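Local atomic coordinates of putative transcriptional regulator (Streptomyces coelicolor, PDB entry 2HXI), a protein that probably binds DNA as a TetR-family transcriptional regulator, using an N-terminal helix-turn-helix to recognise regulatory sequences. Residues 92-105 with 136-148. Residues are numbered along the deposited sequence; the frame is centred on the assembly and turned at random.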
ATOM      1  N   TYR B  92      18.895  17.089  -1.555  1.00 30.18           N
ATOM      2  CA  TYR B  92      17.723  17.669  -0.865  1.00 28.66           C
ATOM      3  C   TYR B  92      18.166  18.802   0.041  1.00 28.09           C
ATOM      4  O   TYR B  92      19.203  18.715   0.691  1.00 27.19           O
ATOM      5  CB  TYR B  92      16.881  16.594  -0.106  1.00 28.17           C
ATOM      6  CG  TYR B  92      15.752  17.191   0.720  1.00 25.12           C
ATOM      7  CD1 TYR B  92      14.463  17.376   0.152  1.00 25.63           C
ATOM      8  CD2 TYR B  92      15.981  17.629   2.028  1.00 20.35           C
ATOM      9  CE1 TYR B  92      13.405  17.985   0.899  1.00 21.97           C
ATOM     10  CE2 TYR B  92      14.926  18.242   2.785  1.00 22.66           C
ATOM     11  CZ  TYR B  92      13.655  18.401   2.209  1.00 23.68           C
ATOM     12  OH  TYR B  92      12.594  18.948   2.904  1.00 24.76           O
ATOM     13  N   ARG B  93      17.405  19.906   0.026  1.00 28.12           N
ATOM     14  CA  ARG B  93      17.594  21.006   0.963  1.00 29.42           C
ATOM     15  C   ARG B  93      16.247  21.324   1.587  1.00 28.46           C
ATOM     16  O   ARG B  93      15.258  21.357   0.865  1.00 29.80           O
ATOM     17  CB  ARG B  93      18.160  22.244   0.236  1.00 29.60           C
ATOM     18  CG  ARG B  93      19.441  21.952  -0.498  1.00 32.58           C
ATOM     19  CD  ARG B  93      20.034  23.273  -1.028  1.00 37.06           C
ATOM     20  NE  ARG B  93      19.175  23.913  -2.026  1.00 41.63           N
ATOM     21  CZ  ARG B  93      19.314  25.173  -2.450  1.00 43.98           C
ATOM     22  NH1 ARG B  93      20.293  25.951  -1.966  1.00 43.45           N
ATOM     23  NH2 ARG B  93      18.475  25.665  -3.367  1.00 44.43           N
ATOM     24  N   PRO B  94      16.196  21.499   2.923  1.00 28.99           N
ATOM     25  CA  PRO B  94      14.935  21.696   3.676  1.00 28.85           C
ATOM     26  C   PRO B  94      14.206  23.006   3.526  1.00 30.17           C
ATOM     27  O   PRO B  94      13.911  23.653   4.547  1.00 32.79           O
ATOM     28  CB  PRO B  94      15.360  21.503   5.137  1.00 28.93           C
ATOM     29  CG  PRO B  94      16.805  21.911   5.187  1.00 29.09           C
ATOM     30  CD  PRO B  94      17.366  21.455   3.826  1.00 28.75           C
ATOM     31  N   GLU B  95      13.853  23.395   2.303  1.00 28.86           N
ATOM     32  CA  GLU B  95      13.236  24.693   2.113  1.00 28.71           C
ATOM     33  C   GLU B  95      11.726  24.726   2.397  1.00 26.77           C
ATOM     34  O   GLU B  95      11.033  23.702   2.282  1.00 26.15           O
ATOM     35  CB  GLU B  95      13.497  25.165   0.705  1.00 29.75           C
ATOM     36  CG  GLU B  95      14.912  25.740   0.573  1.00 38.14           C
ATOM     37  CD  GLU B  95      15.204  26.356  -0.798  1.00 42.41           C
ATOM     38  OE1 GLU B  95      14.278  26.861  -1.479  1.00 43.04           O
ATOM     39  OE2 GLU B  95      16.395  26.344  -1.173  1.00 46.59           O
ATOM     40  N   GLY B  96      11.201  25.918   2.683  1.00 23.73           N
ATOM     41  CA  GLY B  96       9.747  26.063   2.813  1.00 20.41           C
ATOM     42  C   GLY B  96       9.278  25.626   4.183  1.00 18.82           C
ATOM     43  O   GLY B  96      10.102  25.380   5.092  1.00 18.72           O
ATOM     44  N   ASP B  97       7.963  25.594   4.370  1.00 16.87           N
ATOM     45  CA  ASP B  97       7.426  25.344   5.710  1.00 17.05           C
ATOM     46  C   ASP B  97       7.417  23.817   6.001  1.00 15.91           C
ATOM     47  O   ASP B  97       7.697  22.983   5.124  1.00 14.89           O
ATOM     48  CB  ASP B  97       6.059  26.034   5.934  1.00 17.41           C
ATOM     49  CG  ASP B  97       4.902  25.467   5.098  1.00 18.51           C
ATOM     50  OD1 ASP B  97       4.813  24.236   4.835  1.00 14.64           O
ATOM     51  OD2 ASP B  97       4.001  26.267   4.671  1.00 18.71           O
ATOM     52  N   TRP B  98       7.082  23.436   7.225  1.00 16.70           N
ATOM     53  CA  TRP B  98       7.131  22.003   7.576  1.00 15.33           C
ATOM     54  C   TRP B  98       6.285  21.096   6.684  1.00 16.38           C
ATOM     55  O   TRP B  98       6.689  19.959   6.411  1.00 17.26           O
ATOM     56  CB  TRP B  98       6.786  21.784   9.050  1.00 14.76           C
ATOM     57  CG  TRP B  98       5.370  22.127   9.441  1.00 16.74           C
ATOM     58  CD1 TRP B  98       4.877  23.344   9.880  1.00 17.67           C
ATOM     59  CD2 TRP B  98       4.272  21.235   9.432  1.00 17.81           C
ATOM     60  NE1 TRP B  98       3.507  23.250  10.116  1.00 16.62           N
ATOM     61  CE2 TRP B  98       3.121  21.962   9.867  1.00 17.19           C
ATOM     62  CE3 TRP B  98       4.140  19.860   9.133  1.00 18.20           C
ATOM     63  CZ2 TRP B  98       1.857  21.345  10.007  1.00 16.84           C
ATOM     64  CZ3 TRP B  98       2.890  19.265   9.266  1.00 16.07           C
ATOM     65  CH2 TRP B  98       1.765  20.012   9.682  1.00 16.99           C
ATOM     66  N   LYS B  99       5.120  21.585   6.229  1.00 14.96           N
ATOM     67  CA  LYS B  99       4.240  20.807   5.369  1.00 16.69           C
ATOM     68  C   LYS B  99       4.859  20.700   3.970  1.00 14.99           C
ATOM     69  O   LYS B  99       4.807  19.625   3.343  1.00 16.50           O
ATOM     70  CB  LYS B  99       2.842  21.451   5.377  1.00 16.41           C
ATOM     71  CG  LYS B  99       2.017  21.029   6.548  1.00 20.44           C
ATOM     72  CD  LYS B  99       0.542  21.548   6.501  1.00 22.76           C
ATOM     73  CE  LYS B  99      -0.285  21.057   5.367  1.00 22.04           C
ATOM     74  NZ  LYS B  99      -1.575  21.942   5.410  1.00 20.59           N
ATOM     75  N   GLN B 100       5.499  21.779   3.487  1.00 15.49           N
ATOM     76  CA  GLN B 100       6.158  21.753   2.182  1.00 15.87           C
ATOM     77  C   GLN B 100       7.337  20.737   2.197  1.00 16.33           C
ATOM     78  O   GLN B 100       7.528  19.949   1.228  1.00 16.73           O
ATOM     79  CB  GLN B 100       6.694  23.115   1.871  1.00 17.84           C
ATOM     80  CG  GLN B 100       5.526  24.033   1.534  1.00 19.36           C
ATOM     81  CD  GLN B 100       5.996  25.406   1.152  1.00 23.15           C
ATOM     82  OE1 GLN B 100       6.678  26.099   1.940  1.00 20.83           O
ATOM     83  NE2 GLN B 100       5.667  25.810  -0.092  1.00 23.96           N
ATOM     84  N   ARG B 101       8.030  20.689   3.336  1.00 14.62           N
ATOM     85  CA  ARG B 101       9.202  19.797   3.516  1.00 14.83           C
ATOM     86  C   ARG B 101       8.740  18.342   3.528  1.00 13.68           C
ATOM     87  O   ARG B 101       9.304  17.483   2.792  1.00 14.31           O
ATOM     88  CB  ARG B 101       9.906  20.154   4.850  1.00 14.73           C
ATOM     89  CG  ARG B 101      10.679  21.483   4.752  1.00 13.91           C
ATOM     90  CD  ARG B 101      11.127  21.967   6.146  1.00 17.56           C
ATOM     91  NE  ARG B 101      12.115  21.077   6.737  1.00 18.96           N
ATOM     92  CZ  ARG B 101      12.592  21.235   7.973  1.00 21.13           C
ATOM     93  NH1 ARG B 101      12.125  22.233   8.727  1.00 21.42           N
ATOM     94  NH2 ARG B 101      13.543  20.401   8.437  1.00 22.25           N
ATOM     95  N   LEU B 102       7.678  18.044   4.257  1.00 14.85           N
ATOM     96  CA  LEU B 102       7.204  16.649   4.322  1.00 13.63           C
ATOM     97  C   LEU B 102       6.692  16.220   2.950  1.00 15.19           C
ATOM     98  O   LEU B 102       6.927  15.103   2.541  1.00 17.22           O
ATOM     99  CB  LEU B 102       6.080  16.512   5.391  1.00 14.25           C
ATOM    100  CG  LEU B 102       6.530  16.663   6.865  1.00 13.55           C
ATOM    101  CD1 LEU B 102       5.274  16.572   7.775  1.00 11.08           C
ATOM    102  CD2 LEU B 102       7.624  15.561   7.165  1.00 16.41           C
ATOM    103  N   THR B 103       6.074  17.163   2.232  1.00 14.94           N
ATOM    104  CA  THR B 103       5.510  16.868   0.884  1.00 15.36           C
ATOM    105  C   THR B 103       6.656  16.615  -0.075  1.00 15.81           C
ATOM    106  O   THR B 103       6.625  15.648  -0.839  1.00 15.78           O
ATOM    107  CB  THR B 103       4.580  18.032   0.413  1.00 16.75           C
ATOM    108  OG1 THR B 103       3.505  18.182   1.365  1.00 16.52           O
ATOM    109  CG2 THR B 103       4.000  17.676  -0.954  1.00 16.20           C
ATOM    110  N   ALA B 104       7.685  17.453   0.015  1.00 16.14           N
ATOM    111  CA  ALA B 104       8.872  17.296  -0.837  1.00 16.67           C
ATOM    112  C   ALA B 104       9.566  15.955  -0.641  1.00 17.83           C
ATOM    113  O   ALA B 104       9.969  15.299  -1.613  1.00 18.40           O
ATOM    114  CB  ALA B 104       9.828  18.526  -0.678  1.00 17.04           C
ATOM    115  N   VAL B 105       9.771  15.564   0.604  1.00 16.73           N
ATOM    116  CA  VAL B 105      10.317  14.254   0.847  1.00 16.23           C
ATOM    117  C   VAL B 105       9.414  13.120   0.268  1.00 16.86           C
ATOM    118  O   VAL B 105       9.895  12.227  -0.402  1.00 15.93           O
ATOM    119  CB  VAL B 105      10.551  14.049   2.357  1.00 18.16           C
ATOM    120  CG1 VAL B 105      10.928  12.551   2.689  1.00 19.33           C
ATOM    121  CG2 VAL B 105      11.623  15.019   2.851  1.00 17.44           C
HETATM  122  N   MSE B 136      16.454  10.360   5.485  1.00 16.85           N
HETATM  123  CA  MSE B 136      15.012  10.577   5.279  1.00 17.51           C
HETATM  124  C   MSE B 136      14.329  10.791   6.630  1.00 16.85           C
HETATM  125  O   MSE B 136      13.526  11.733   6.795  1.00 13.52           O
HETATM  126  CB  MSE B 136      14.394   9.409   4.449  1.00 17.70           C
HETATM  127  CG  MSE B 136      12.841   9.550   4.321  1.00 19.16           C
HETATM  128 SE   MSE B 136      11.806   8.918   5.812  0.60 20.78          SE
HETATM  129  CE  MSE B 136      12.208   6.990   5.754  1.00 21.25           C
HETATM  130  N   MSE B 137      14.627   9.906   7.609  1.00 16.28           N
HETATM  131  CA  MSE B 137      14.075  10.037   8.919  1.00 16.83           C
HETATM  132  C   MSE B 137      14.424  11.326   9.591  1.00 15.57           C
HETATM  133  O   MSE B 137      13.524  11.907  10.199  1.00 14.37           O
HETATM  134  CB  MSE B 137      14.500   8.845   9.769  1.00 15.88           C
HETATM  135  CG  MSE B 137      13.770   7.601   9.270  1.00 16.26           C
HETATM  136 SE   MSE B 137      14.647   6.048  10.201  0.80 27.45          SE
HETATM  137  CE  MSE B 137      13.475   6.098  11.648  1.00 20.14           C
ATOM    138  N   GLU B 138      15.697  11.777   9.448  1.00 13.91           N
ATOM    139  CA  GLU B 138      16.148  13.025  10.088  1.00 14.13           C
ATOM    140  C   GLU B 138      15.248  14.189   9.567  1.00 15.58           C
ATOM    141  O   GLU B 138      14.766  15.055  10.326  1.00 16.20           O
ATOM    142  CB  GLU B 138      17.637  13.291   9.808  1.00 15.14           C
ATOM    143  CG  GLU B 138      18.130  14.590  10.463  1.00 13.19           C
ATOM    144  CD  GLU B 138      18.064  14.558  11.996  1.00 14.25           C
ATOM    145  OE1 GLU B 138      17.930  13.482  12.638  1.00 16.98           O
ATOM    146  OE2 GLU B 138      18.167  15.655  12.553  1.00 17.25           O
ATOM    147  N   GLU B 139      15.035  14.229   8.257  1.00 14.79           N
ATOM    148  CA  GLU B 139      14.255  15.360   7.727  1.00 15.11           C
ATOM    149  C   GLU B 139      12.785  15.281   8.161  1.00 15.04           C
ATOM    150  O   GLU B 139      12.173  16.330   8.492  1.00 15.27           O
ATOM    151  CB  GLU B 139      14.415  15.411   6.200  1.00 14.97           C
ATOM    152  CG  GLU B 139      13.463  16.476   5.524  1.00 16.69           C
ATOM    153  CD  GLU B 139      13.736  17.942   5.920  1.00 18.77           C
ATOM    154  OE1 GLU B 139      14.647  18.244   6.735  1.00 19.40           O
ATOM    155  OE2 GLU B 139      12.964  18.816   5.435  1.00 20.79           O
ATOM    156  N   VAL B 140      12.180  14.100   8.105  1.00 14.29           N
ATOM    157  CA  VAL B 140      10.789  13.975   8.540  1.00 13.04           C
ATOM    158  C   VAL B 140      10.634  14.421  10.011  1.00 13.91           C
ATOM    159  O   VAL B 140       9.776  15.222  10.385  1.00 12.53           O
ATOM    160  CB  VAL B 140      10.260  12.545   8.287  1.00 15.01           C
ATOM    161  CG1 VAL B 140       8.834  12.430   8.814  1.00 16.06           C
ATOM    162  CG2 VAL B 140      10.282  12.210   6.757  1.00 14.75           C
ATOM    163  N   LEU B 141      11.556  13.948  10.844  1.00 13.58           N
ATOM    164  CA  LEU B 141      11.472  14.236  12.267  1.00 14.10           C
ATOM    165  C   LEU B 141      11.715  15.751  12.533  1.00 14.62           C
ATOM    166  O   LEU B 141      11.036  16.353  13.378  1.00 15.35           O
ATOM    167  CB  LEU B 141      12.501  13.365  13.016  1.00 14.53           C
ATOM    168  CG  LEU B 141      12.198  11.850  13.094  1.00 13.49           C
ATOM    169  CD1 LEU B 141      13.374  10.939  13.558  1.00 13.30           C
ATOM    170  CD2 LEU B 141      10.911  11.594  13.888  1.00 16.87           C
ATOM    171  N   GLN B 142      12.660  16.383  11.821  1.00 13.08           N
ATOM    172  CA  GLN B 142      12.913  17.819  11.991  1.00 13.96           C
ATOM    173  C   GLN B 142      11.657  18.584  11.551  1.00 14.20           C
ATOM    174  O   GLN B 142      11.228  19.530  12.208  1.00 14.72           O
ATOM    175  CB  GLN B 142      14.146  18.257  11.167  1.00 13.59           C
ATOM    176  CG  GLN B 142      15.460  17.785  11.759  1.00 14.70           C
ATOM    177  CD  GLN B 142      15.842  18.544  13.056  1.00 22.18           C
ATOM    178  OE1 GLN B 142      15.123  19.434  13.519  1.00 22.78           O
ATOM    179  NE2 GLN B 142      16.985  18.199  13.617  1.00 19.50           N
ATOM    180  N   ALA B 143      11.089  18.176  10.423  1.00 13.41           N
ATOM    181  CA  ALA B 143       9.807  18.789   9.956  1.00 14.19           C
ATOM    182  C   ALA B 143       8.658  18.673  10.973  1.00 12.86           C
ATOM    183  O   ALA B 143       7.973  19.667  11.241  1.00 13.20           O
ATOM    184  CB  ALA B 143       9.403  18.245   8.572  1.00 14.17           C
ATOM    185  N   LEU B 144       8.502  17.490  11.550  1.00 12.86           N
ATOM    186  CA  LEU B 144       7.475  17.265  12.581  1.00 14.28           C
ATOM    187  C   LEU B 144       7.765  18.160  13.831  1.00 13.78           C
ATOM    188  O   LEU B 144       6.851  18.756  14.418  1.00 14.52           O
ATOM    189  CB  LEU B 144       7.424  15.799  12.975  1.00 14.00           C
ATOM    190  CG  LEU B 144       6.756  14.925  11.831  1.00 13.11           C
ATOM    191  CD1 LEU B 144       6.930  13.405  12.108  1.00 14.90           C
ATOM    192  CD2 LEU B 144       5.194  15.308  11.603  1.00 13.79           C
ATOM    193  N   ARG B 145       9.051  18.295  14.217  1.00 13.77           N
ATOM    194  CA  ARG B 145       9.346  19.229  15.307  1.00 13.72           C
ATOM    195  C   ARG B 145       8.994  20.633  14.945  1.00 15.73           C
ATOM    196  O   ARG B 145       8.477  21.374  15.760  1.00 15.48           O
ATOM    197  CB  ARG B 145      10.827  19.178  15.738  1.00 14.82           C
ATOM    198  CG  ARG B 145      11.067  17.935  16.606  1.00 14.43           C
ATOM    199  CD  ARG B 145      12.522  17.923  17.156  1.00 17.21           C
ATOM    200  NE  ARG B 145      12.578  17.257  18.481  1.00 18.02           N
ATOM    201  CZ  ARG B 145      13.729  16.975  19.122  1.00 17.61           C
ATOM    202  NH1 ARG B 145      14.873  17.250  18.568  1.00 18.16           N
ATOM    203  NH2 ARG B 145      13.694  16.388  20.296  1.00 19.45           N
ATOM    204  N   ALA B 146       9.313  20.989  13.691  1.00 15.51           N
ATOM    205  CA  ALA B 146       9.034  22.354  13.201  1.00 15.31           C
ATOM    206  C   ALA B 146       7.569  22.752  13.250  1.00 14.87           C
ATOM    207  O   ALA B 146       7.256  23.938  13.462  1.00 15.45           O
ATOM    208  CB  ALA B 146       9.549  22.537  11.820  1.00 15.36           C
ATOM    209  N   SER B 147       6.697  21.756  13.119  1.00 16.26           N
ATOM    210  CA  SER B 147       5.232  21.949  13.171  1.00 17.41           C
ATOM    211  C   SER B 147       4.781  22.429  14.546  1.00 17.42           C
ATOM    212  O   SER B 147       3.664  22.930  14.686  1.00 18.58           O
ATOM    213  CB  SER B 147       4.516  20.636  12.813  1.00 17.67           C
ATOM    214  OG  SER B 147       4.480  19.711  13.907  1.00 15.38           O
ATOM    215  N   GLY B 148       5.598  22.201  15.574  1.00 18.31           N
ATOM    216  CA  GLY B 148       5.080  22.348  16.960  1.00 20.46           C
ATOM    217  C   GLY B 148       4.427  21.170  17.665  1.00 21.22           C
ATOM    218  O   GLY B 148       4.076  21.279  18.841  1.00 21.98           O
TER
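Arg101 takes hold of the Glu139 carboxylate side-on with two nitrogens, NE giving its hydrogen to OE2 at 2.7 Å and NH2 to OE1 at 3.0 Å. Both N-H bonds run nearly straight, and both oxygens are met on their syn sides, though from somewhat out of the carboxylate plane, the two flat groups being turned 38° against each other. From the opposite face of the carboxylate, Tyr92 OH donates to Glu139 OE2 at 2.6 Å, so this one oxygen serves two donors. Glu139 reaches them because its chain bends at chi2 (64°), and its CG rests on Val105 CG2. With an alanine here in place of Glu139, the Arg101 guanidinium would probably lose its counter-charge and the Tyr92 hydroxyl its acceptor.

Apolar packing lies alongside. Leu102 pushes CD2 against Ala143 CB (3.5 Å) and Val140 CG1, while its CD1 meets Leu144 CD2; further along, Val105 CG1 touches CG of Met136, a residue modelled as selenomethionine. At the other end Ser147 CB sits over the five-membered ring of Trp98, a CH-pi contact 3.5 Å from the ring centroid, and Lys99 CG lies over the opposite face, toward its rim.

Arg101 is also a knob in the hole formed by Glu139, Gln142, Ala143 and Ala146. The helical parts 98-105 and 136-146 run roughly antiparallel (159°), their axes 8.9 Å apart at closest approach, a pairing within the all-helical C-terminal domain of a TetR-family regulator.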